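Local coordinates for protein manganese lipoxygenase (Gaeumannomyces graminis, PDB 5FX8) that oxygenates linoleic and alpha-linolenic acids at a catalytic manganese, forming 11S- and 13R-hydroperoxy fatty acids and converting the 11S intermediate to the 13R end product, at residues M166-S171 with I276-N281; D344-L349 with V533-R538; Y398-R403 with L596-P601. All blocks are in the same frame, centred on the assembly; numbering follows the deposited sequence.

Contact 1: residues M166-S171 with I276-N281; sequences MERLSS and IMFNNN
The long helix 268-305, which further along supplies the manganese ligands H290 and H294, receives on its flank the loop that follows helix 161-166; F278 and N279 of the helix meet R168 and E167 of the loop. The contact is a good example of how a buried arginine is fixed by flat neighbours as well as by charge. The R168 chain bends at its second and third torsions, bringing the guanidinium across to the helix. There the edge of the F278 ring comes down on the middle of one guanidinium face, with CE1 3.5 Å from R168 CZ. The two planes stand 79° apart, an edge-to-face meeting in which the cation lies near the ring's own plane rather than over its π face. On the opposite guanidinium face lies E167 CB, offset toward the rim. With CG anti to the backbone N (chi1 178°), the F278 ring leaves the helix toward R168 and presents CE1 to it.

The polar end is shared by several groups. R168 NH2 forms a salt bridge with OE1 of the neighbouring E167, and N279 OD1 stands obliquely to the guanidinium, 3.0 Å from NH2. That amide oxygen is also 3.7 Å from E167 OE1, so two oxygens share the neighbourhood of one cationic nitrogen. N279 is positioned from its other end, where ND2 bonds to L495 O. R168 is further engaged by D282 through NH1 and by F164, which accepts NE on its backbone O and gives a cation-pi contact; E167 OE1 also takes NE2 of H496.

With two carboxylates bridging R168, its positive charge is probably well compensated despite burial, and the carboxylate of E167 is probably stabilised in ionised form.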
loop_
_atom_site.group_PDB
_atom_site.type_symbol
_atom_site.label_atom_id
_atom_site.label_comp_id
_atom_site.label_asym_id
_atom_site.label_seq_id
_atom_site.Cartn_x
_atom_site.Cartn_y
_atom_site.Cartn_z
ATOM N N MET A 166 -22.185 7.023 3.153
ATOM C CA MET A 166 -21.747 5.987 2.224
ATOM C C MET A 166 -20.302 5.532 2.443
ATOM O O MET A 166 -19.964 4.421 2.044
ATOM C CB MET A 166 -21.920 6.465 0.793
ATOM C CG MET A 166 -23.339 6.434 0.330
ATOM S SD MET A 166 -24.110 4.888 0.749
ATOM C CE MET A 166 -23.775 4.006 -0.756
ATOM N N GLU A 167 -19.443 6.348 3.062
ATOM C CA GLU A 167 -18.100 5.891 3.383
ATOM C C GLU A 167 -18.105 4.611 4.213
ATOM O O GLU A 167 -17.180 3.804 4.098
ATOM C CB GLU A 167 -17.335 6.990 4.119
ATOM C CG GLU A 167 -16.656 8.012 3.221
ATOM C CD GLU A 167 -16.142 9.246 3.968
ATOM O OE1 GLU A 167 -16.101 9.249 5.207
ATOM O OE2 GLU A 167 -15.799 10.244 3.310
ATOM N N ARG A 168 -19.122 4.409 5.055
ATOM C CA ARG A 168 -19.218 3.205 5.866
ATOM C C ARG A 168 -19.566 1.974 5.051
ATOM O O ARG A 168 -19.596 0.884 5.608
ATOM C CB ARG A 168 -20.261 3.357 6.975
ATOM C CG ARG A 168 -20.278 4.677 7.694
ATOM C CD ARG A 168 -18.912 5.107 8.104
ATOM N NE ARG A 168 -18.635 6.464 7.684
ATOM C CZ ARG A 168 -17.424 6.971 7.607
ATOM N NH1 ARG A 168 -16.400 6.223 7.912
ATOM N NH2 ARG A 168 -17.243 8.216 7.230
ATOM N N LEU A 169 -19.879 2.121 3.770
ATOM C CA LEU A 169 -20.117 1.001 2.872
ATOM C C LEU A 169 -19.065 0.949 1.763
ATOM O O LEU A 169 -19.244 0.240 0.777
ATOM C CB LEU A 169 -21.531 1.065 2.286
ATOM C CG LEU A 169 -22.684 0.958 3.297
ATOM C CD1 LEU A 169 -24.005 1.398 2.724
ATOM C CD2 LEU A 169 -22.861 -0.434 3.855
ATOM N N SER A 170 -17.963 1.676 1.905
ATOM C CA SER A 170 -16.948 1.676 0.863
ATOM C C SER A 170 -15.542 1.854 1.430
ATOM O O SER A 170 -14.806 0.881 1.557
ATOM C CB SER A 170 -17.256 2.760 -0.159
ATOM O OG SER A 170 -17.392 4.001 0.462
ATOM N N SER A 171 -15.168 3.089 1.776
ATOM C CA SER A 171 -13.829 3.376 2.292
ATOM C C SER A 171 -13.459 2.509 3.483
ATOM O O SER A 171 -12.341 2.006 3.560
ATOM C CB SER A 171 -13.749 4.822 2.702
ATOM O OG SER A 171 -14.128 5.581 1.615
ATOM N N ILE A 276 -16.421 15.294 11.457
ATOM C CA ILE A 276 -14.964 15.262 11.503
ATOM C C ILE A 276 -14.474 14.424 12.682
ATOM O O ILE A 276 -13.532 13.627 12.545
ATOM C CB ILE A 276 -14.385 16.687 11.542
ATOM C CG1 ILE A 276 -14.698 17.424 10.242
ATOM C CG2 ILE A 276 -12.883 16.634 11.666
ATOM C CD1 ILE A 276 -14.149 18.803 10.164
ATOM N N MET A 277 -15.099 14.566 13.851
ATOM C CA MET A 277 -14.667 13.758 14.986
ATOM C C MET A 277 -14.880 12.272 14.719
ATOM O O MET A 277 -14.010 11.436 15.022
ATOM C CB MET A 277 -15.394 14.199 16.251
ATOM C CG MET A 277 -15.075 15.601 16.639
ATOM S SD MET A 277 -15.791 16.107 18.212
ATOM C CE MET A 277 -17.495 16.393 17.806
ATOM N N PHE A 278 -16.030 11.925 14.149
ATOM C CA PHE A 278 -16.257 10.538 13.777
ATOM C C PHE A 278 -15.226 10.068 12.768
ATOM O O PHE A 278 -14.766 8.935 12.842
ATOM C CB PHE A 278 -17.667 10.359 13.229
ATOM C CG PHE A 278 -17.979 8.954 12.779
ATOM C CD1 PHE A 278 -17.636 8.513 11.513
ATOM C CD2 PHE A 278 -18.674 8.094 13.607
ATOM C CE1 PHE A 278 -17.941 7.264 11.104
ATOM C CE2 PHE A 278 -18.986 6.827 13.193
ATOM C CZ PHE A 278 -18.606 6.417 11.926
ATOM N N ASN A 279 -14.852 10.907 11.813
ATOM C CA ASN A 279 -13.892 10.434 10.828
ATOM C C ASN A 279 -12.518 10.201 11.449
ATOM O O ASN A 279 -11.756 9.346 10.983
ATOM C CB ASN A 279 -13.817 11.418 9.684
ATOM C CG ASN A 279 -15.027 11.342 8.789
ATOM O OD1 ASN A 279 -15.699 10.331 8.728
ATOM N ND2 ASN A 279 -15.309 12.417 8.093
ATOM N N ASN A 280 -12.200 10.959 12.493
ATOM C CA ASN A 280 -10.989 10.756 13.261
ATOM C C ASN A 280 -11.008 9.409 13.966
ATOM O O ASN A 280 -10.016 8.659 13.953
ATOM C CB ASN A 280 -10.886 11.905 14.255
ATOM C CG ASN A 280 -9.667 11.840 15.094
ATOM O OD1 ASN A 280 -9.721 11.495 16.261
ATOM N ND2 ASN A 280 -8.555 12.183 14.508
ATOM N N ASN A 281 -12.136 9.084 14.594
ATOM C CA ASN A 281 -12.227 7.790 15.251
ATOM C C ASN A 281 -12.210 6.642 14.244
ATOM O O ASN A 281 -11.598 5.598 14.490
ATOM C CB ASN A 281 -13.476 7.742 16.116
ATOM C CG ASN A 281 -13.434 8.735 17.236
ATOM O OD1 ASN A 281 -14.411 9.421 17.514
ATOM N ND2 ASN A 281 -12.293 8.822 17.896
#

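Contact 2: residues D344-L349 with V533-R538; sequences DQNFGL and VSLLAR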
loop_
_atom_site.group_PDB
_atom_site.type_symbol
_atom_site.label_atom_id
_atom_site.label_comp_id
_atom_site.label_asym_id
_atom_site.label_seq_id
_atom_site.Cartn_x
_atom_site.Cartn_y
_atom_site.Cartn_z
ATOM N N ASP A 344 3.019 8.731 16.242
ATOM C CA ASP A 344 3.005 9.774 17.270
ATOM C C ASP A 344 3.044 11.155 16.648
ATOM O O ASP A 344 2.322 12.051 17.080
ATOM C CB ASP A 344 4.185 9.610 18.238
ATOM C CG ASP A 344 3.927 8.579 19.314
ATOM O OD1 ASP A 344 2.746 8.284 19.610
ATOM O OD2 ASP A 344 4.917 8.067 19.875
ATOM N N GLN A 345 3.863 11.325 15.609
ATOM C CA GLN A 345 3.983 12.609 14.934
ATOM C C GLN A 345 2.655 13.083 14.363
ATOM O O GLN A 345 2.415 14.285 14.305
ATOM C CB GLN A 345 5.005 12.527 13.807
ATOM C CG GLN A 345 6.429 12.294 14.194
ATOM C CD GLN A 345 7.298 11.941 12.977
ATOM O OE1 GLN A 345 6.973 12.307 11.841
ATOM N NE2 GLN A 345 8.394 11.204 13.210
ATOM N N ASN A 346 1.799 12.168 13.884
ATOM C CA ASN A 346 0.650 12.614 13.106
ATOM C C ASN A 346 -0.712 12.326 13.713
ATOM O O ASN A 346 -1.656 13.056 13.436
ATOM C CB ASN A 346 0.691 11.994 11.716
ATOM C CG ASN A 346 1.866 12.445 10.934
ATOM O OD1 ASN A 346 1.835 13.492 10.325
ATOM N ND2 ASN A 346 2.924 11.660 10.950
ATOM N N PHE A 347 -0.865 11.290 14.498
ATOM C CA PHE A 347 -2.188 10.935 14.963
ATOM C C PHE A 347 -2.434 11.460 16.371
ATOM O O PHE A 347 -1.505 11.805 17.112
ATOM C CB PHE A 347 -2.378 9.427 14.930
ATOM C CG PHE A 347 -2.507 8.857 13.546
ATOM C CD1 PHE A 347 -1.410 8.748 12.714
ATOM C CD2 PHE A 347 -3.724 8.395 13.095
ATOM C CE1 PHE A 347 -1.544 8.212 11.465
ATOM C CE2 PHE A 347 -3.858 7.844 11.853
ATOM C CZ PHE A 347 -2.775 7.752 11.034
ATOM N N GLY A 348 -3.724 11.521 16.717
ATOM C CA GLY A 348 -4.246 12.005 17.967
ATOM C C GLY A 348 -3.919 11.143 19.161
ATOM O O GLY A 348 -3.399 11.648 20.150
ATOM N N LEU A 349 -4.198 9.862 19.081
ATOM C CA LEU A 349 -3.891 8.916 20.137
ATOM C C LEU A 349 -2.444 8.433 20.046
ATOM O O LEU A 349 -1.911 8.246 18.947
ATOM C CB LEU A 349 -4.828 7.721 20.061
ATOM C CG LEU A 349 -6.308 8.029 20.224
ATOM C CD1 LEU A 349 -7.044 6.769 20.511
ATOM C CD2 LEU A 349 -6.555 9.009 21.335
ATOM N N VAL A 533 -0.755 14.318 4.837
ATOM C CA VAL A 533 -0.825 13.825 3.472
ATOM C C VAL A 533 0.478 13.141 3.080
ATOM O O VAL A 533 0.469 12.193 2.305
ATOM C CB VAL A 533 -1.225 14.948 2.496
ATOM C CG1 VAL A 533 -1.376 14.400 1.116
ATOM C CG2 VAL A 533 -2.522 15.496 2.893
ATOM N N SER A 534 1.598 13.547 3.666
ATOM C CA SER A 534 2.885 12.982 3.278
ATOM C C SER A 534 3.085 11.583 3.850
ATOM O O SER A 534 3.638 10.705 3.176
ATOM C CB SER A 534 3.998 13.906 3.721
ATOM O OG SER A 534 5.255 13.357 3.376
ATOM N N LEU A 535 2.634 11.355 5.084
ATOM C CA LEU A 535 2.660 10.007 5.652
ATOM C C LEU A 535 1.717 9.053 4.902
ATOM O O LEU A 535 2.084 7.916 4.561
ATOM C CB LEU A 535 2.297 10.089 7.129
ATOM C CG LEU A 535 2.162 8.754 7.839
ATOM C CD1 LEU A 535 3.490 8.008 7.926
ATOM C CD2 LEU A 535 1.592 8.999 9.189
ATOM N N LEU A 536 0.492 9.496 4.630
ATOM C CA LEU A 536 -0.434 8.613 3.933
ATOM C C LEU A 536 0.035 8.366 2.497
ATOM O O LEU A 536 -0.066 7.244 1.980
ATOM C CB LEU A 536 -1.851 9.188 3.999
ATOM C CG LEU A 536 -2.324 9.577 5.406
ATOM C CD1 LEU A 536 -3.751 10.066 5.464
ATOM C CD2 LEU A 536 -2.133 8.406 6.285
ATOM N N ALA A 537 0.615 9.381 1.859
ATOM C CA ALA A 537 1.232 9.138 0.567
ATOM C C ALA A 537 2.365 8.131 0.683
ATOM O O ALA A 537 2.621 7.383 -0.253
ATOM C CB ALA A 537 1.740 10.443 -0.044
ATOM N N ARG A 538 3.052 8.092 1.817
ATOM C CA ARG A 538 4.084 7.088 1.985
ATOM C C ARG A 538 3.525 5.689 2.218
ATOM O O ARG A 538 4.275 4.714 2.092
ATOM C CB ARG A 538 5.011 7.490 3.125
ATOM C CG ARG A 538 6.304 8.150 2.650
ATOM C CD ARG A 538 7.042 8.723 3.824
ATOM N NE ARG A 538 6.495 9.994 4.258
ATOM C CZ ARG A 538 6.399 10.337 5.524
ATOM N NH1 ARG A 538 6.797 9.487 6.449
ATOM N NH2 ARG A 538 5.911 11.509 5.862
#
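N346 and L535 bring the two backbones together, their CA atoms 8.1 Å apart, just where the chain quits helix 342-346: F347 is the first residue to leave helical angles, its psi swinging to 162°. Two consecutive side chains at this helix exit, N346 and F347, meet one partner, L535. Its CD2 methyl lies 3.5 Å from N346 ND2 and 3.9 Å from N346 CG, in van der Waals contact with the asparagine amide. The same methyl stands 4.0 Å from F347 CE1, near the plane of the ring and thus at its edge, while the two side chains cross at about a right angle. L535 has CG anti to the backbone N (chi1 175°), and this carries its branch outward from helix 526-539 to meet both residues.

The polar partner of N346 lies in its own helix: ND2 is bonded to F342 O, one turn back. F347 is held by stacking on W343. Within the helical core of the lipoxygenase fold this places the packing near the metal centre: the F347 side chain is about 8 Å from that of the manganese ligand N482, and the side chain of L535 about 11 Å from the manganese ion, so neither belongs to its first shell.

On helix 526-539 the flank of L535 is covered by R538: L535 CA lies 3.6 Å from the plane of the R538 guanidinium, offset toward its rim. R538 NH2 donates to S534 OG at 3.2 Å in a nearly straight bond (169°) lying in the guanidinium plane, while F342 offers the same arginine a cation-pi partner.

Contact 3: residues Y398-R403 with L596-P601; sequences YEDAHR and LSQGMP
Q598 reaches across to E399 and D400 from the tip of a tight type I' turn, in which Q598 and G599 take left-handed backbone angles between S597 and M600. S597 N donates to M600 O at 2.7 Å, with a weaker return bond from M600 N to S597 O. From this turn CB of Q598 points toward helix 396-420. CG lies anti to the carbonyl carbon and the chain then runs straight on to CD (chi2 172°); the side chain also touches R589 and P396. Only at the amide is the facing helical segment met. OE1 stands 3.6 Å from D400 OD2 and 3.9 Å from D400 OD1, with the amide and carboxylate planes turned 30° apart; NE2 is the farther atom, 4.5 Å from D400 OD2. E399 is joined less directly: a water donates to Q598 OE1 at 2.7 Å and to E399 OE1 at 2.6 Å, linking two acceptors that lie 4.4 Å apart.

The oxygens gathered here illustrate how close acceptors can be reconciled by partners to the side. D400 OD2 forms a salt bridge with R589, which probably offsets the nearness of the glutamine oxygen, and E399 OE2 accepts the backbone N of F395, just before its own helix.

On its far side helix 396-420 rests through Y398 and A401 on helix 374-380, and R403 pairs with E254 of the zonadhesin chain; the loop, for its part, lies against helix 161-166 through M600 and P601.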
loop_
_atom_site.group_PDB
_atom_site.type_symbol
_atom_site.label_atom_id
_atom_site.label_comp_id
_atom_site.label_asym_id
_atom_site.label_seq_id
_atom_site.Cartn_x
_atom_site.Cartn_y
_atom_site.Cartn_z
ATOM N N TYR A 398 -19.061 -4.202 -1.246
ATOM C CA TYR A 398 -19.530 -5.555 -1.483
ATOM C C TYR A 398 -19.552 -5.880 -2.971
ATOM O O TYR A 398 -19.235 -6.999 -3.368
ATOM C CB TYR A 398 -20.908 -5.713 -0.856
ATOM C CG TYR A 398 -21.513 -7.069 -0.943
ATOM C CD1 TYR A 398 -20.726 -8.201 -0.956
ATOM C CD2 TYR A 398 -22.882 -7.219 -1.016
ATOM C CE1 TYR A 398 -21.275 -9.417 -1.028
ATOM C CE2 TYR A 398 -23.437 -8.436 -1.095
ATOM C CZ TYR A 398 -22.634 -9.533 -1.101
ATOM O OH TYR A 398 -23.184 -10.776 -1.188
ATOM N N GLU A 399 -19.906 -4.925 -3.821
ATOM C CA GLU A 399 -20.027 -5.247 -5.236
ATOM C C GLU A 399 -18.657 -5.402 -5.879
ATOM O O GLU A 399 -18.390 -6.386 -6.580
ATOM C CB GLU A 399 -20.858 -4.169 -5.940
ATOM C CG GLU A 399 -22.304 -4.051 -5.436
ATOM C CD GLU A 399 -22.853 -2.606 -5.388
ATOM O OE1 GLU A 399 -22.287 -1.686 -6.026
ATOM O OE2 GLU A 399 -23.886 -2.391 -4.713
ATOM N N ASP A 400 -17.768 -4.441 -5.633
ATOM C CA ASP A 400 -16.392 -4.577 -6.097
ATOM C C ASP A 400 -15.718 -5.815 -5.519
ATOM O O ASP A 400 -15.037 -6.547 -6.244
ATOM C CB ASP A 400 -15.616 -3.308 -5.764
ATOM C CG ASP A 400 -15.916 -2.205 -6.734
ATOM O OD1 ASP A 400 -16.590 -2.531 -7.715
ATOM O OD2 ASP A 400 -15.497 -1.039 -6.565
ATOM N N ALA A 401 -15.921 -6.075 -4.229
ATOM C CA ALA A 401 -15.371 -7.259 -3.579
ATOM C C ALA A 401 -15.913 -8.540 -4.198
ATOM O O ALA A 401 -15.175 -9.506 -4.402
ATOM C CB ALA A 401 -15.672 -7.239 -2.077
ATOM N N HIS A 402 -17.203 -8.576 -4.469
ATOM C CA HIS A 402 -17.795 -9.753 -5.062
ATOM C C HIS A 402 -17.197 -10.032 -6.429
ATOM O O HIS A 402 -16.881 -11.183 -6.745
ATOM C CB HIS A 402 -19.299 -9.577 -5.145
ATOM C CG HIS A 402 -19.966 -10.641 -5.943
ATOM N ND1 HIS A 402 -20.274 -11.878 -5.416
ATOM C CD2 HIS A 402 -20.350 -10.670 -7.240
ATOM C CE1 HIS A 402 -20.829 -12.619 -6.356
ATOM N NE2 HIS A 402 -20.882 -11.912 -7.472
ATOM N N ARG A 403 -16.989 -8.997 -7.243
ATOM C CA ARG A 403 -16.362 -9.243 -8.538
ATOM C C ARG A 403 -14.947 -9.784 -8.371
ATOM O O ARG A 403 -14.605 -10.850 -8.906
ATOM C CB ARG A 403 -16.362 -7.984 -9.395
ATOM C CG ARG A 403 -17.714 -7.496 -9.707
ATOM C CD ARG A 403 -17.659 -6.224 -10.526
ATOM N NE ARG A 403 -18.934 -5.502 -10.497
ATOM C CZ ARG A 403 -19.948 -5.698 -11.339
ATOM N NH1 ARG A 403 -19.867 -6.596 -12.298
ATOM N NH2 ARG A 403 -21.048 -4.983 -11.219
ATOM N N LEU A 596 -23.662 11.037 -8.854
ATOM C CA LEU A 596 -23.354 9.893 -8.022
ATOM C C LEU A 596 -22.525 8.873 -8.782
ATOM O O LEU A 596 -22.684 8.700 -9.992
ATOM C CB LEU A 596 -24.615 9.235 -7.534
ATOM C CG LEU A 596 -25.525 10.104 -6.699
ATOM C CD1 LEU A 596 -26.713 9.269 -6.311
ATOM C CD2 LEU A 596 -24.793 10.561 -5.487
ATOM N N SER A 597 -21.636 8.197 -8.053
ATOM C CA SER A 597 -20.894 7.045 -8.563
ATOM C C SER A 597 -21.092 5.891 -7.603
ATOM O O SER A 597 -20.718 5.997 -6.432
ATOM C CB SER A 597 -19.405 7.350 -8.708
ATOM O OG SER A 597 -18.699 6.167 -9.008
ATOM N N GLN A 598 -21.665 4.792 -8.096
ATOM C CA GLN A 598 -22.149 3.706 -7.240
ATOM C C GLN A 598 -23.034 4.238 -6.129
ATOM O O GLN A 598 -23.006 3.744 -5.008
ATOM C CB GLN A 598 -21.011 2.903 -6.621
ATOM C CG GLN A 598 -19.935 2.521 -7.561
ATOM C CD GLN A 598 -18.779 1.898 -6.840
ATOM O OE1 GLN A 598 -18.655 0.679 -6.790
ATOM N NE2 GLN A 598 -17.922 2.732 -6.265
ATOM N N GLY A 599 -23.787 5.284 -6.420
ATOM C CA GLY A 599 -24.710 5.820 -5.443
ATOM C C GLY A 599 -24.081 6.728 -4.425
ATOM O O GLY A 599 -24.631 6.887 -3.344
ATOM N N MET A 600 -22.948 7.334 -4.752
ATOM C CA MET A 600 -22.107 8.068 -3.832
ATOM C C MET A 600 -21.619 9.347 -4.478
ATOM O O MET A 600 -21.354 9.371 -5.676
ATOM C CB MET A 600 -20.864 7.275 -3.437
ATOM C CG MET A 600 -21.060 6.105 -2.588
ATOM S SD MET A 600 -19.473 5.385 -2.122
ATOM C CE MET A 600 -20.144 4.234 -1.013
ATOM N N PRO A 601 -21.385 10.372 -3.692
ATOM C CA PRO A 601 -20.882 11.627 -4.251
ATOM C C PRO A 601 -19.381 11.665 -4.463
ATOM O O PRO A 601 -18.813 12.752 -4.605
ATOM C CB PRO A 601 -21.310 12.661 -3.204
ATOM C CG PRO A 601 -22.349 11.999 -2.413
ATOM C CD PRO A 601 -21.982 10.576 -2.371
HETATM O O HOH W 1 -20.420 -1.131 -7.797
#

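How the contacts relate
Contacts 1 and 2 lie in the interior, whereas contact 3 is only partly buried, toward the surface where the zonadhesin chain abuts helix 396-420. Contact 2 is mainly apolar, contact 1 hides a charged network, and contact 3 relies on acceptors joined through a water. Each pairs a helix with residues at a loop or helix exit, yet no element serves two contacts directly. Contacts 1 and 3 nevertheless touch: the M600 methyl of 596-601 packs on M166 and S170 of 166-171. Contact 2 stands apart, its nearest atoms about 5 Å from contact 1 and about 18 Å from contact 3, and it is the one whose side chains come within about 9 Å of those of manganese ligands.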